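Local coordinates for protein thermophilic dibenzothiophene desulfurization enzyme C (Paenibacillus sp. A11-2, PDB 5XDC) that probably oxidises dibenzothiophene to its 5-oxide and 5,5-dioxide with reduced FMN and molecular oxygen, as a flavin monooxygenase of the acyl-CoA dehydrogenase fold, at residues B[27-32]-B[80-85]; B[34-39]-B[206-211]; B[168-173]-B[187-192]; B[194-199]-B[213-218]. One frame throughout, in Å; residues are numbered along the deposited sequence.

Interaction 1: residues B[27-32]-B[80-85]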
# COMPACT_ATOMS: atom_id res chain seq x y z
N THR B 27 17.10 10.56 29.71
CA THR B 27 17.10 11.96 30.11
C THR B 27 16.60 12.86 28.99
O THR B 27 15.89 13.84 29.24
CB THR B 27 18.50 12.39 30.57
OG1 THR B 27 19.40 12.46 29.47
CG2 THR B 27 19.05 11.41 31.61
N PHE B 28 16.94 12.53 27.74
CA PHE B 28 16.54 13.39 26.63
C PHE B 28 15.02 13.39 26.44
O PHE B 28 14.44 14.42 26.06
CB PHE B 28 17.23 12.94 25.33
CG PHE B 28 18.75 13.06 25.34
CD1 PHE B 28 19.41 13.88 26.24
CD2 PHE B 28 19.50 12.34 24.42
CE1 PHE B 28 20.79 13.98 26.23
CE2 PHE B 28 20.89 12.43 24.40
CZ PHE B 28 21.53 13.25 25.31
N ARG B 29 14.35 12.25 26.69
CA ARG B 29 12.90 12.18 26.51
C ARG B 29 12.16 13.16 27.42
O ARG B 29 11.06 13.61 27.08
CB ARG B 29 12.37 10.77 26.77
CG ARG B 29 12.73 9.79 25.72
CD ARG B 29 11.94 8.47 25.83
NE ARG B 29 12.51 7.50 24.89
CZ ARG B 29 13.48 6.64 25.18
NH1 ARG B 29 13.97 6.56 26.41
NH2 ARG B 29 13.95 5.83 24.23
N VAL B 30 12.74 13.48 28.58
CA VAL B 30 12.07 14.34 29.54
C VAL B 30 11.85 15.73 28.97
O VAL B 30 10.83 16.38 29.24
CB VAL B 30 12.87 14.41 30.86
CG1 VAL B 30 12.21 15.36 31.84
CG2 VAL B 30 13.02 13.02 31.47
N THR B 31 12.81 16.23 28.18
CA THR B 31 12.82 17.62 27.77
C THR B 31 12.66 17.84 26.27
O THR B 31 12.61 18.99 25.84
CB THR B 31 14.12 18.29 28.20
OG1 THR B 31 15.23 17.53 27.68
CG2 THR B 31 14.21 18.38 29.72
N VAL B 32 12.59 16.77 25.46
CA VAL B 32 12.66 16.95 24.01
C VAL B 32 11.47 17.77 23.49
O VAL B 32 11.61 18.58 22.58
CB VAL B 32 12.77 15.59 23.30
CG1 VAL B 32 11.58 14.68 23.64
CG2 VAL B 32 12.91 15.77 21.79
N ILE B 80 19.26 6.57 20.92
CA ILE B 80 19.17 8.01 21.18
C ILE B 80 18.13 8.64 20.27
O ILE B 80 17.35 9.50 20.70
CB ILE B 80 20.55 8.66 21.04
CG1 ILE B 80 21.46 8.16 22.16
CG2 ILE B 80 20.44 10.17 21.09
CD1 ILE B 80 22.91 8.61 22.06
N ALA B 81 18.13 8.26 18.99
CA ALA B 81 17.18 8.85 18.05
C ALA B 81 15.74 8.59 18.47
O ALA B 81 14.87 9.42 18.20
CB ALA B 81 17.41 8.31 16.65
N SER B 82 15.47 7.44 19.09
CA SER B 82 14.12 7.11 19.52
C SER B 82 13.62 8.07 20.59
O SER B 82 12.41 8.24 20.73
CB SER B 82 14.06 5.67 20.05
OG SER B 82 14.63 5.54 21.34
N ALA B 83 14.53 8.69 21.34
CA ALA B 83 14.21 9.68 22.36
C ALA B 83 14.19 11.10 21.82
O ALA B 83 13.30 11.89 22.18
CB ALA B 83 15.23 9.60 23.51
N ASP B 84 15.16 11.43 20.98
CA ASP B 84 15.33 12.79 20.47
C ASP B 84 16.01 12.65 19.12
O ASP B 84 17.19 12.31 19.06
CB ASP B 84 16.15 13.64 21.44
CG ASP B 84 16.31 15.07 20.98
OD1 ASP B 84 16.51 15.29 19.76
OD2 ASP B 84 16.26 15.98 21.84
N ALA B 85 15.26 12.87 18.04
CA ALA B 85 15.80 12.61 16.71
C ALA B 85 16.93 13.56 16.36
O ALA B 85 17.83 13.18 15.61
CB ALA B 85 14.68 12.70 15.66
O HOH W 1 10.72 8.38 22.83
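Helix 16-38 runs past the C-terminal end of helix 70-83 in the N-terminal helical domain of the acyl-CoA dehydrogenase fold, and the backbones come closest where the CA atoms of Arg-29 and Ala-83 lie 5.0 Å apart. The second helix ends there: Ile-80 O takes the N-H of both Ala-83 and Asp-84, and Asp-84 becomes the N-cap of helix 85-104, its OD1 accepting from Leu-87 N. Centrally, Ala-83 CB presses on the aliphatic part of Arg-29, 3.3 Å from CG, and also lies over one face of the guanidinium. The Arg-29 chain is extended from CG to NE and then turned at chi4 (91°), which puts NH2 3.0 Å from Ser-82 OG in a weak, bent bond (129°); Ser-82 OG is also bonded to Glu-79 O. At the guanidinium edge a water takes the NE hydrogen and donates to Ser-82 O. Deeper in, the ring edge of Phe-28 meets Ile-80 CG2, 4.0 Å from CE2. Val-32 and Asp-84 pass alongside each other, pointing opposite ways, with Val-32 CG2 3.4 Å from Asp-84 OD2. With CG anti to its backbone N (chi1 -178°), Asp-84 holds its carboxylate on the first helix, where OD2 forms a salt bridge with Arg-35 NH1. An alanine in place of Asp-84 would remove both the cap and the salt-bridge acceptor, and would probably loosen the start of helix 85-104 and leave Arg-35 less firmly placed. One buried carboxylate thus serves a helix start and Arg-35, just beyond the segment, and both are likely to stabilise its negative charge.

Interaction 2: residues B[34-39]-B[206-211]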
# COMPACT_ATOMS: atom_id res chain seq x y z
N GLU B 34 9.74 20.26 24.78
CA GLU B 34 9.95 21.70 24.92
C GLU B 34 11.18 22.17 24.15
O GLU B 34 11.17 23.24 23.53
CB GLU B 34 10.06 22.06 26.41
N ARG B 35 12.26 21.38 24.17
CA ARG B 35 13.49 21.81 23.51
C ARG B 35 13.32 21.91 22.00
O ARG B 35 13.82 22.86 21.38
CB ARG B 35 14.64 20.86 23.83
CG ARG B 35 15.23 21.07 25.21
CD ARG B 35 16.48 20.24 25.40
NE ARG B 35 16.20 18.80 25.44
CZ ARG B 35 16.37 17.95 24.43
NH1 ARG B 35 16.85 18.34 23.27
NH2 ARG B 35 16.08 16.67 24.60
N GLU B 36 12.66 20.94 21.37
CA GLU B 36 12.67 20.96 19.91
C GLU B 36 11.78 22.08 19.38
O GLU B 36 12.02 22.58 18.28
CB GLU B 36 12.27 19.60 19.35
CG GLU B 36 10.82 19.30 19.41
CD GLU B 36 10.05 19.67 18.13
OE1 GLU B 36 10.58 19.59 16.98
OE2 GLU B 36 8.89 20.06 18.30
N ARG B 37 10.77 22.51 20.14
CA ARG B 37 9.99 23.68 19.74
C ARG B 37 10.87 24.90 19.53
O ARG B 37 10.70 25.65 18.56
CB ARG B 37 8.92 24.00 20.79
CG ARG B 37 7.77 23.00 20.90
CD ARG B 37 6.59 23.61 21.67
NE ARG B 37 6.76 23.57 23.13
CZ ARG B 37 6.11 22.76 23.97
NH1 ARG B 37 5.21 21.88 23.53
NH2 ARG B 37 6.36 22.83 25.27
N ALA B 38 11.82 25.11 20.45
CA ALA B 38 12.67 26.28 20.40
C ALA B 38 13.69 26.23 19.27
O ALA B 38 14.15 27.28 18.83
CB ALA B 38 13.40 26.44 21.74
N GLY B 39 14.06 25.03 18.82
CA GLY B 39 15.11 24.92 17.84
C GLY B 39 16.43 25.29 18.48
O GLY B 39 16.61 25.18 19.70
N GLY B 206 11.27 19.48 10.94
CA GLY B 206 11.77 18.57 11.94
C GLY B 206 13.28 18.60 11.96
O GLY B 206 13.92 19.38 11.26
N MET B 207 13.85 17.72 12.78
CA MET B 207 15.29 17.77 13.06
C MET B 207 15.70 19.19 13.48
O MET B 207 16.73 19.72 13.06
CB MET B 207 16.11 17.30 11.85
CG MET B 207 15.91 15.81 11.51
SD MET B 207 16.44 14.78 12.91
CE MET B 207 16.47 13.16 12.14
N ARG B 208 14.90 19.78 14.35
CA ARG B 208 14.96 21.22 14.59
C ARG B 208 16.18 21.64 15.41
O ARG B 208 16.51 22.83 15.42
CB ARG B 208 13.69 21.68 15.28
CG ARG B 208 12.49 21.75 14.34
CD ARG B 208 11.26 22.34 15.00
NE ARG B 208 11.52 23.60 15.69
CZ ARG B 208 11.69 24.78 15.09
NH1 ARG B 208 11.63 24.89 13.77
NH2 ARG B 208 11.91 25.85 15.83
N GLN B 209 16.83 20.71 16.12
CA GLN B 209 18.00 21.03 16.94
C GLN B 209 19.30 20.45 16.38
O GLN B 209 20.26 20.24 17.12
CB GLN B 209 17.79 20.59 18.39
CG GLN B 209 16.73 21.43 19.11
CD GLN B 209 16.87 21.38 20.62
OE1 GLN B 209 16.71 20.32 21.24
NE2 GLN B 209 17.19 22.53 21.21
N THR B 210 19.36 20.23 15.07
CA THR B 210 20.57 19.68 14.44
C THR B 210 21.50 20.77 13.91
O THR B 210 22.55 20.43 13.36
CB THR B 210 20.21 18.72 13.30
OG1 THR B 210 19.50 19.41 12.26
CG2 THR B 210 19.38 17.54 13.83
N ASP B 211 21.13 22.04 14.04
CA ASP B 211 21.93 23.16 13.53
C ASP B 211 22.51 22.88 12.14
O ASP B 211 23.72 22.96 11.89
CB ASP B 211 23.03 23.51 14.52
CG ASP B 211 22.56 24.55 15.51
OD1 ASP B 211 22.33 25.71 15.10
OD2 ASP B 211 22.42 24.18 16.68
O HOH W 2 12.68 18.32 15.79
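Arg-208 and Gln-209 carry this contact, the arginine through bonds to carbonyls. Arg-208, its chain bent at chi3 (50°), turns its guanidinium to the C-terminal end of helix 16-38: NE donates to Glu-36 O at 2.8 Å, in the carbonyl plane, and NH2 to Arg-37 O at 3.0 Å from above that carbonyl's plane. Glu-36 O also accepts from Gly-39 N, so two N-H groups grip it. Arg-208 thus binds two carbonyls of the last helical turn, and its positive charge probably interacts favourably with the carbonyl end of the helix; NH1 turns away to a salt bridge with Asp-203. Gly-39, with positive phi, leaves the helix here.

The amide of Gln-209 spans the same end. NE2 donates to Gly-39 O at 3.1 Å, while OE1 receives a weak bond from Arg-35 NH1 (2.8 Å, 121°), whose firmer partners are Thr-31 for NE and Asp-84 for NH1.

Arg-208 and Gln-209 are the two central residues of the type I beta turn from Met-207 to Thr-210, part of the middle-domain loop between strands 196-198 and 215-217; Met-207 and Thr-210 touch the bound indole. Within the turn, Thr-210 OG1 donates to Met-207 O at 2.9 Å.

One water bridges by donating to Glu-36 OE1 at 2.7 Å and accepting from Arg-208 N. Glu-36 is otherwise paired through OE2 with Arg-380. Its carboxylate plane stands 81° from the Arg-208 guanidinium, and its OE1 packs on Arg-208 CD.

Interaction 3: residues B[168-173]-B[187-192]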
# COMPACT_ATOMS: atom_id res chain seq x y z
N LEU B 168 35.31 20.88 12.59
CA LEU B 168 34.46 20.76 11.41
C LEU B 168 35.17 19.97 10.33
O LEU B 168 36.32 20.26 9.98
CB LEU B 168 34.09 22.14 10.85
CG LEU B 168 33.28 23.05 11.76
CD1 LEU B 168 33.14 24.44 11.15
CD2 LEU B 168 31.92 22.44 12.00
N LEU B 169 34.48 18.98 9.78
CA LEU B 169 34.90 18.33 8.56
C LEU B 169 34.45 19.17 7.37
O LEU B 169 33.25 19.29 7.11
CB LEU B 169 34.31 16.92 8.51
CG LEU B 169 34.64 16.09 7.27
CD1 LEU B 169 36.16 15.83 7.16
CD2 LEU B 169 33.86 14.76 7.29
N VAL B 170 35.41 19.75 6.65
CA VAL B 170 35.12 20.76 5.63
C VAL B 170 35.50 20.20 4.27
O VAL B 170 36.49 19.47 4.13
CB VAL B 170 35.87 22.08 5.92
CG1 VAL B 170 35.65 23.08 4.82
CG2 VAL B 170 35.43 22.66 7.25
N PHE B 171 34.69 20.53 3.25
CA PHE B 171 34.93 20.14 1.87
C PHE B 171 34.93 21.37 0.98
O PHE B 171 34.10 22.27 1.16
CB PHE B 171 33.86 19.17 1.38
CG PHE B 171 33.91 17.83 2.06
CD1 PHE B 171 33.29 17.65 3.28
CD2 PHE B 171 34.54 16.77 1.47
CE1 PHE B 171 33.33 16.41 3.91
CE2 PHE B 171 34.58 15.53 2.11
CZ PHE B 171 33.97 15.36 3.31
N ALA B 172 35.85 21.40 0.01
CA ALA B 172 35.94 22.51 -0.93
C ALA B 172 36.50 21.98 -2.24
O ALA B 172 37.05 20.88 -2.31
CB ALA B 172 36.82 23.64 -0.39
N VAL B 173 36.34 22.78 -3.31
CA VAL B 173 36.85 22.43 -4.63
C VAL B 173 38.00 23.37 -4.97
O VAL B 173 37.89 24.59 -4.80
CB VAL B 173 35.77 22.51 -5.71
CG1 VAL B 173 34.82 21.35 -5.55
CG2 VAL B 173 35.03 23.84 -5.64
N ALA B 187 39.23 18.58 4.91
CA ALA B 187 40.09 18.92 6.03
C ALA B 187 39.28 18.87 7.31
O ALA B 187 38.04 18.93 7.30
CB ALA B 187 40.72 20.31 5.86
N LEU B 188 39.99 18.78 8.43
CA LEU B 188 39.38 18.80 9.76
C LEU B 188 39.98 19.98 10.51
O LEU B 188 41.18 19.98 10.80
CB LEU B 188 39.65 17.49 10.50
CG LEU B 188 38.89 17.32 11.81
CD1 LEU B 188 37.43 17.06 11.58
CD2 LEU B 188 39.46 16.19 12.64
N ILE B 189 39.16 20.99 10.79
CA ILE B 189 39.68 22.27 11.29
C ILE B 189 38.88 22.71 12.51
O ILE B 189 37.71 22.33 12.69
CB ILE B 189 39.66 23.36 10.19
CG1 ILE B 189 38.22 23.73 9.78
CG2 ILE B 189 40.47 22.92 9.01
CD1 ILE B 189 38.14 25.00 8.96
N PRO B 190 39.49 23.54 13.36
CA PRO B 190 38.73 24.14 14.47
C PRO B 190 37.60 25.01 13.95
O PRO B 190 37.73 25.69 12.93
CB PRO B 190 39.78 24.97 15.22
CG PRO B 190 41.09 24.49 14.75
CD PRO B 190 40.90 23.97 13.37
N SER B 191 36.48 25.00 14.68
CA SER B 191 35.34 25.81 14.27
C SER B 191 35.56 27.30 14.54
O SER B 191 34.84 28.12 13.99
CB SER B 191 34.06 25.34 14.96
OG SER B 191 34.18 25.40 16.37
N ASP B 192 36.53 27.66 15.38
CA ASP B 192 36.87 29.06 15.61
C ASP B 192 38.11 29.50 14.84
O ASP B 192 38.70 30.54 15.15
CB ASP B 192 37.03 29.34 17.10
CG ASP B 192 38.15 28.53 17.74
OD1 ASP B 192 38.81 27.71 17.06
OD2 ASP B 192 38.37 28.71 18.96
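Four backbone hydrogen bonds join 168-173 and 187-192, on strands 167-174 and 184-190 of an antiparallel beta hairpin in the middle domain. Leu-168 and Ile-189 form one hydrogen-bonded pair: Leu-168 N donates to Ile-189 O at 2.8 Å, nearly along the C=O axis, and Ile-189 N returns a bond to Leu-168 O at 3.0 Å. Val-170 and Ala-187 form the next, with Val-170 N giving a nearly straight bond (173°) to Ala-187 O at 2.8 Å and Ala-187 N answering to Val-170 O; Ala-172 with Val-185 continues the pairing. Leu-169 and Leu-188 are the non-hydrogen-bonded pair between them. The backbone polar groups of Leu-169 face the other way, bonding to Gly-125 and Ala-127, so strand 167-174 is matched on both edges. A CA-H group supplements one carbonyl, Leu-188 CA lying 3.4 Å from Leu-168 O.

Val-170 CG2 meets Ile-189 CG1 at 3.9 Å on the face they share with Leu-168 and Ala-187. Leu-168 CG packs on Ser-191 CB at 4.0 Å, while Ser-191 OG bonds to Ala-165 O. On the other face Leu-169 and Leu-188 rest against helix 85-104; Leu-169 also lies near Asn-126 and Ser-129, which bind FMN in another structure of this protein, though none is bound to this chain here. Polar bonding across the hairpin is all backbone, so the register rests on main-chain bonds, with apolar side chains buried on both faces.

Interaction 4: residues B[194-199]-B[213-218]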
# COMPACT_ATOMS: atom_id res chain seq x y z
N ALA B 194 40.05 31.49 12.23
CA ALA B 194 39.73 32.82 11.69
C ALA B 194 39.04 32.71 10.34
O ALA B 194 39.50 32.00 9.45
CB ALA B 194 41.00 33.66 11.55
N GLY B 195 37.92 33.42 10.20
CA GLY B 195 37.18 33.44 8.96
C GLY B 195 36.00 32.49 8.91
O GLY B 195 35.20 32.57 7.97
N VAL B 196 35.87 31.59 9.89
CA VAL B 196 34.75 30.67 9.94
C VAL B 196 33.60 31.34 10.68
O VAL B 196 33.75 31.77 11.83
CB VAL B 196 35.14 29.35 10.62
CG1 VAL B 196 33.90 28.44 10.79
CG2 VAL B 196 36.21 28.63 9.81
N GLN B 197 32.43 31.40 10.03
CA GLN B 197 31.24 31.95 10.68
C GLN B 197 30.13 30.91 10.57
O GLN B 197 29.67 30.61 9.46
CB GLN B 197 30.81 33.28 10.05
CG GLN B 197 29.54 33.87 10.66
CD GLN B 197 29.69 34.21 12.13
OE1 GLN B 197 30.58 34.97 12.51
NE2 GLN B 197 28.82 33.64 12.96
N VAL B 198 29.73 30.36 11.71
CA VAL B 198 28.58 29.46 11.78
C VAL B 198 27.34 30.34 11.85
O VAL B 198 27.20 31.14 12.77
CB VAL B 198 28.68 28.54 13.00
CG1 VAL B 198 27.45 27.64 13.10
CG2 VAL B 198 29.96 27.72 12.93
N ASN B 199 26.44 30.20 10.87
CA ASN B 199 25.42 31.23 10.71
C ASN B 199 24.15 31.02 11.53
O ASN B 199 23.40 31.99 11.71
CB ASN B 199 25.05 31.36 9.23
CG ASN B 199 26.17 31.94 8.41
OD1 ASN B 199 26.81 32.91 8.83
ND2 ASN B 199 26.44 31.35 7.27
N GLY B 213 22.04 24.59 9.42
CA GLY B 213 22.17 25.77 8.59
C GLY B 213 23.50 25.89 7.88
O GLY B 213 24.18 24.89 7.64
N SER B 214 23.89 27.11 7.55
CA SER B 214 25.05 27.34 6.70
C SER B 214 26.26 27.77 7.52
O SER B 214 26.17 28.17 8.68
CB SER B 214 24.73 28.39 5.63
OG SER B 214 24.39 29.62 6.21
N VAL B 215 27.42 27.63 6.89
CA VAL B 215 28.70 28.09 7.42
C VAL B 215 29.36 28.91 6.33
O VAL B 215 29.45 28.46 5.18
CB VAL B 215 29.61 26.93 7.85
CG1 VAL B 215 31.01 27.45 8.24
CG2 VAL B 215 28.99 26.16 9.00
N THR B 216 29.82 30.11 6.68
CA THR B 216 30.46 31.00 5.74
C THR B 216 31.95 31.01 6.02
O THR B 216 32.36 31.23 7.16
CB THR B 216 29.90 32.42 5.83
OG1 THR B 216 28.50 32.40 5.47
CG2 THR B 216 30.64 33.35 4.87
N PHE B 217 32.74 30.74 4.98
CA PHE B 217 34.20 30.76 5.06
C PHE B 217 34.69 32.03 4.38
O PHE B 217 34.49 32.20 3.17
CB PHE B 217 34.80 29.53 4.38
CG PHE B 217 34.36 28.22 4.97
CD1 PHE B 217 33.17 27.64 4.59
CD2 PHE B 217 35.13 27.57 5.93
CE1 PHE B 217 32.76 26.44 5.13
CE2 PHE B 217 34.72 26.37 6.48
CZ PHE B 217 33.54 25.80 6.09
N SER B 218 35.32 32.91 5.15
CA SER B 218 35.91 34.14 4.62
C SER B 218 37.43 34.09 4.77
O SER B 218 37.96 34.40 5.83
CB SER B 218 35.34 35.35 5.34
OG SER B 218 33.96 35.46 5.08
O HOH W 3 32.98 34.21 7.52
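The carboxamide of Asn-199 directs the two hydrogens of ND2 to two hydroxyls, both near its plane: Ser-214 OG at 2.9 Å and Thr-216 OG1, also at 2.9 Å and almost straight (174°). This pair of bonds fixes the rotation of the amide. Each hydroxyl has a further partner, Asp-201 for Ser-214 OG and Thr-155 for Thr-216 OG1. An alanine in place of Asn-199 would remove both amide donors and would probably loosen the link between this residue and strand 215-217. The Phe-217 ring, on the other side of the sheet, is met obliquely by Val-196 CG2, 4.2 Å from CD2, as the two side chains lie side by side.

The backbone of the antiparallel strands 196-198 and 215-217 carries the rest. Gln-197 and Thr-216 are a hydrogen-bonded pair, Thr-216 N donating to Gln-197 O at 2.8 Å and Gln-197 N to Thr-216 O. Asn-199 N to Ser-214 O continues the pattern at one end, and Ser-218 N to Gly-195 O closes the other, where a water also donates to Gly-195 O and bonds to Ser-218 OG. Gly-195 has positive phi (98°), and a CB there would clash with Ser-218 O. The Val-196 and Val-215 side chains cross obliquely, CG1 of Val-196 4.0 Å from CG1 of Val-215.

In the middle domain, strand 215-217 is central in a three-stranded antiparallel sheet between 155-156 and 196-198. The face bearing Val-196 and Phe-217 packs on Leu-168 and Val-170 of strand 167-174 in the neighbouring sheet.

Overall arrangement
From the N terminus, helix 16-38 enters interaction 1 first, and its end enters interaction 2. Interaction 1 closes a helical loop within the N-terminal domain at 80-85; interaction 2 opens before that closure and ends far along the chain at 206-211, so the two cross, joined by the Asp-84 to Arg-35 salt bridge. Interaction 3, a local hairpin of the middle domain, lies wholly within the long span of interaction 2. Interaction 4 follows interaction 3 in series but crosses interaction 2, whose loop 206-211 comes between its two strands in the sequence. Interactions 3 and 4, with centres about 10 Å apart, pack sheet on sheet, while interaction 2 ties the N-terminal helices to the middle domain.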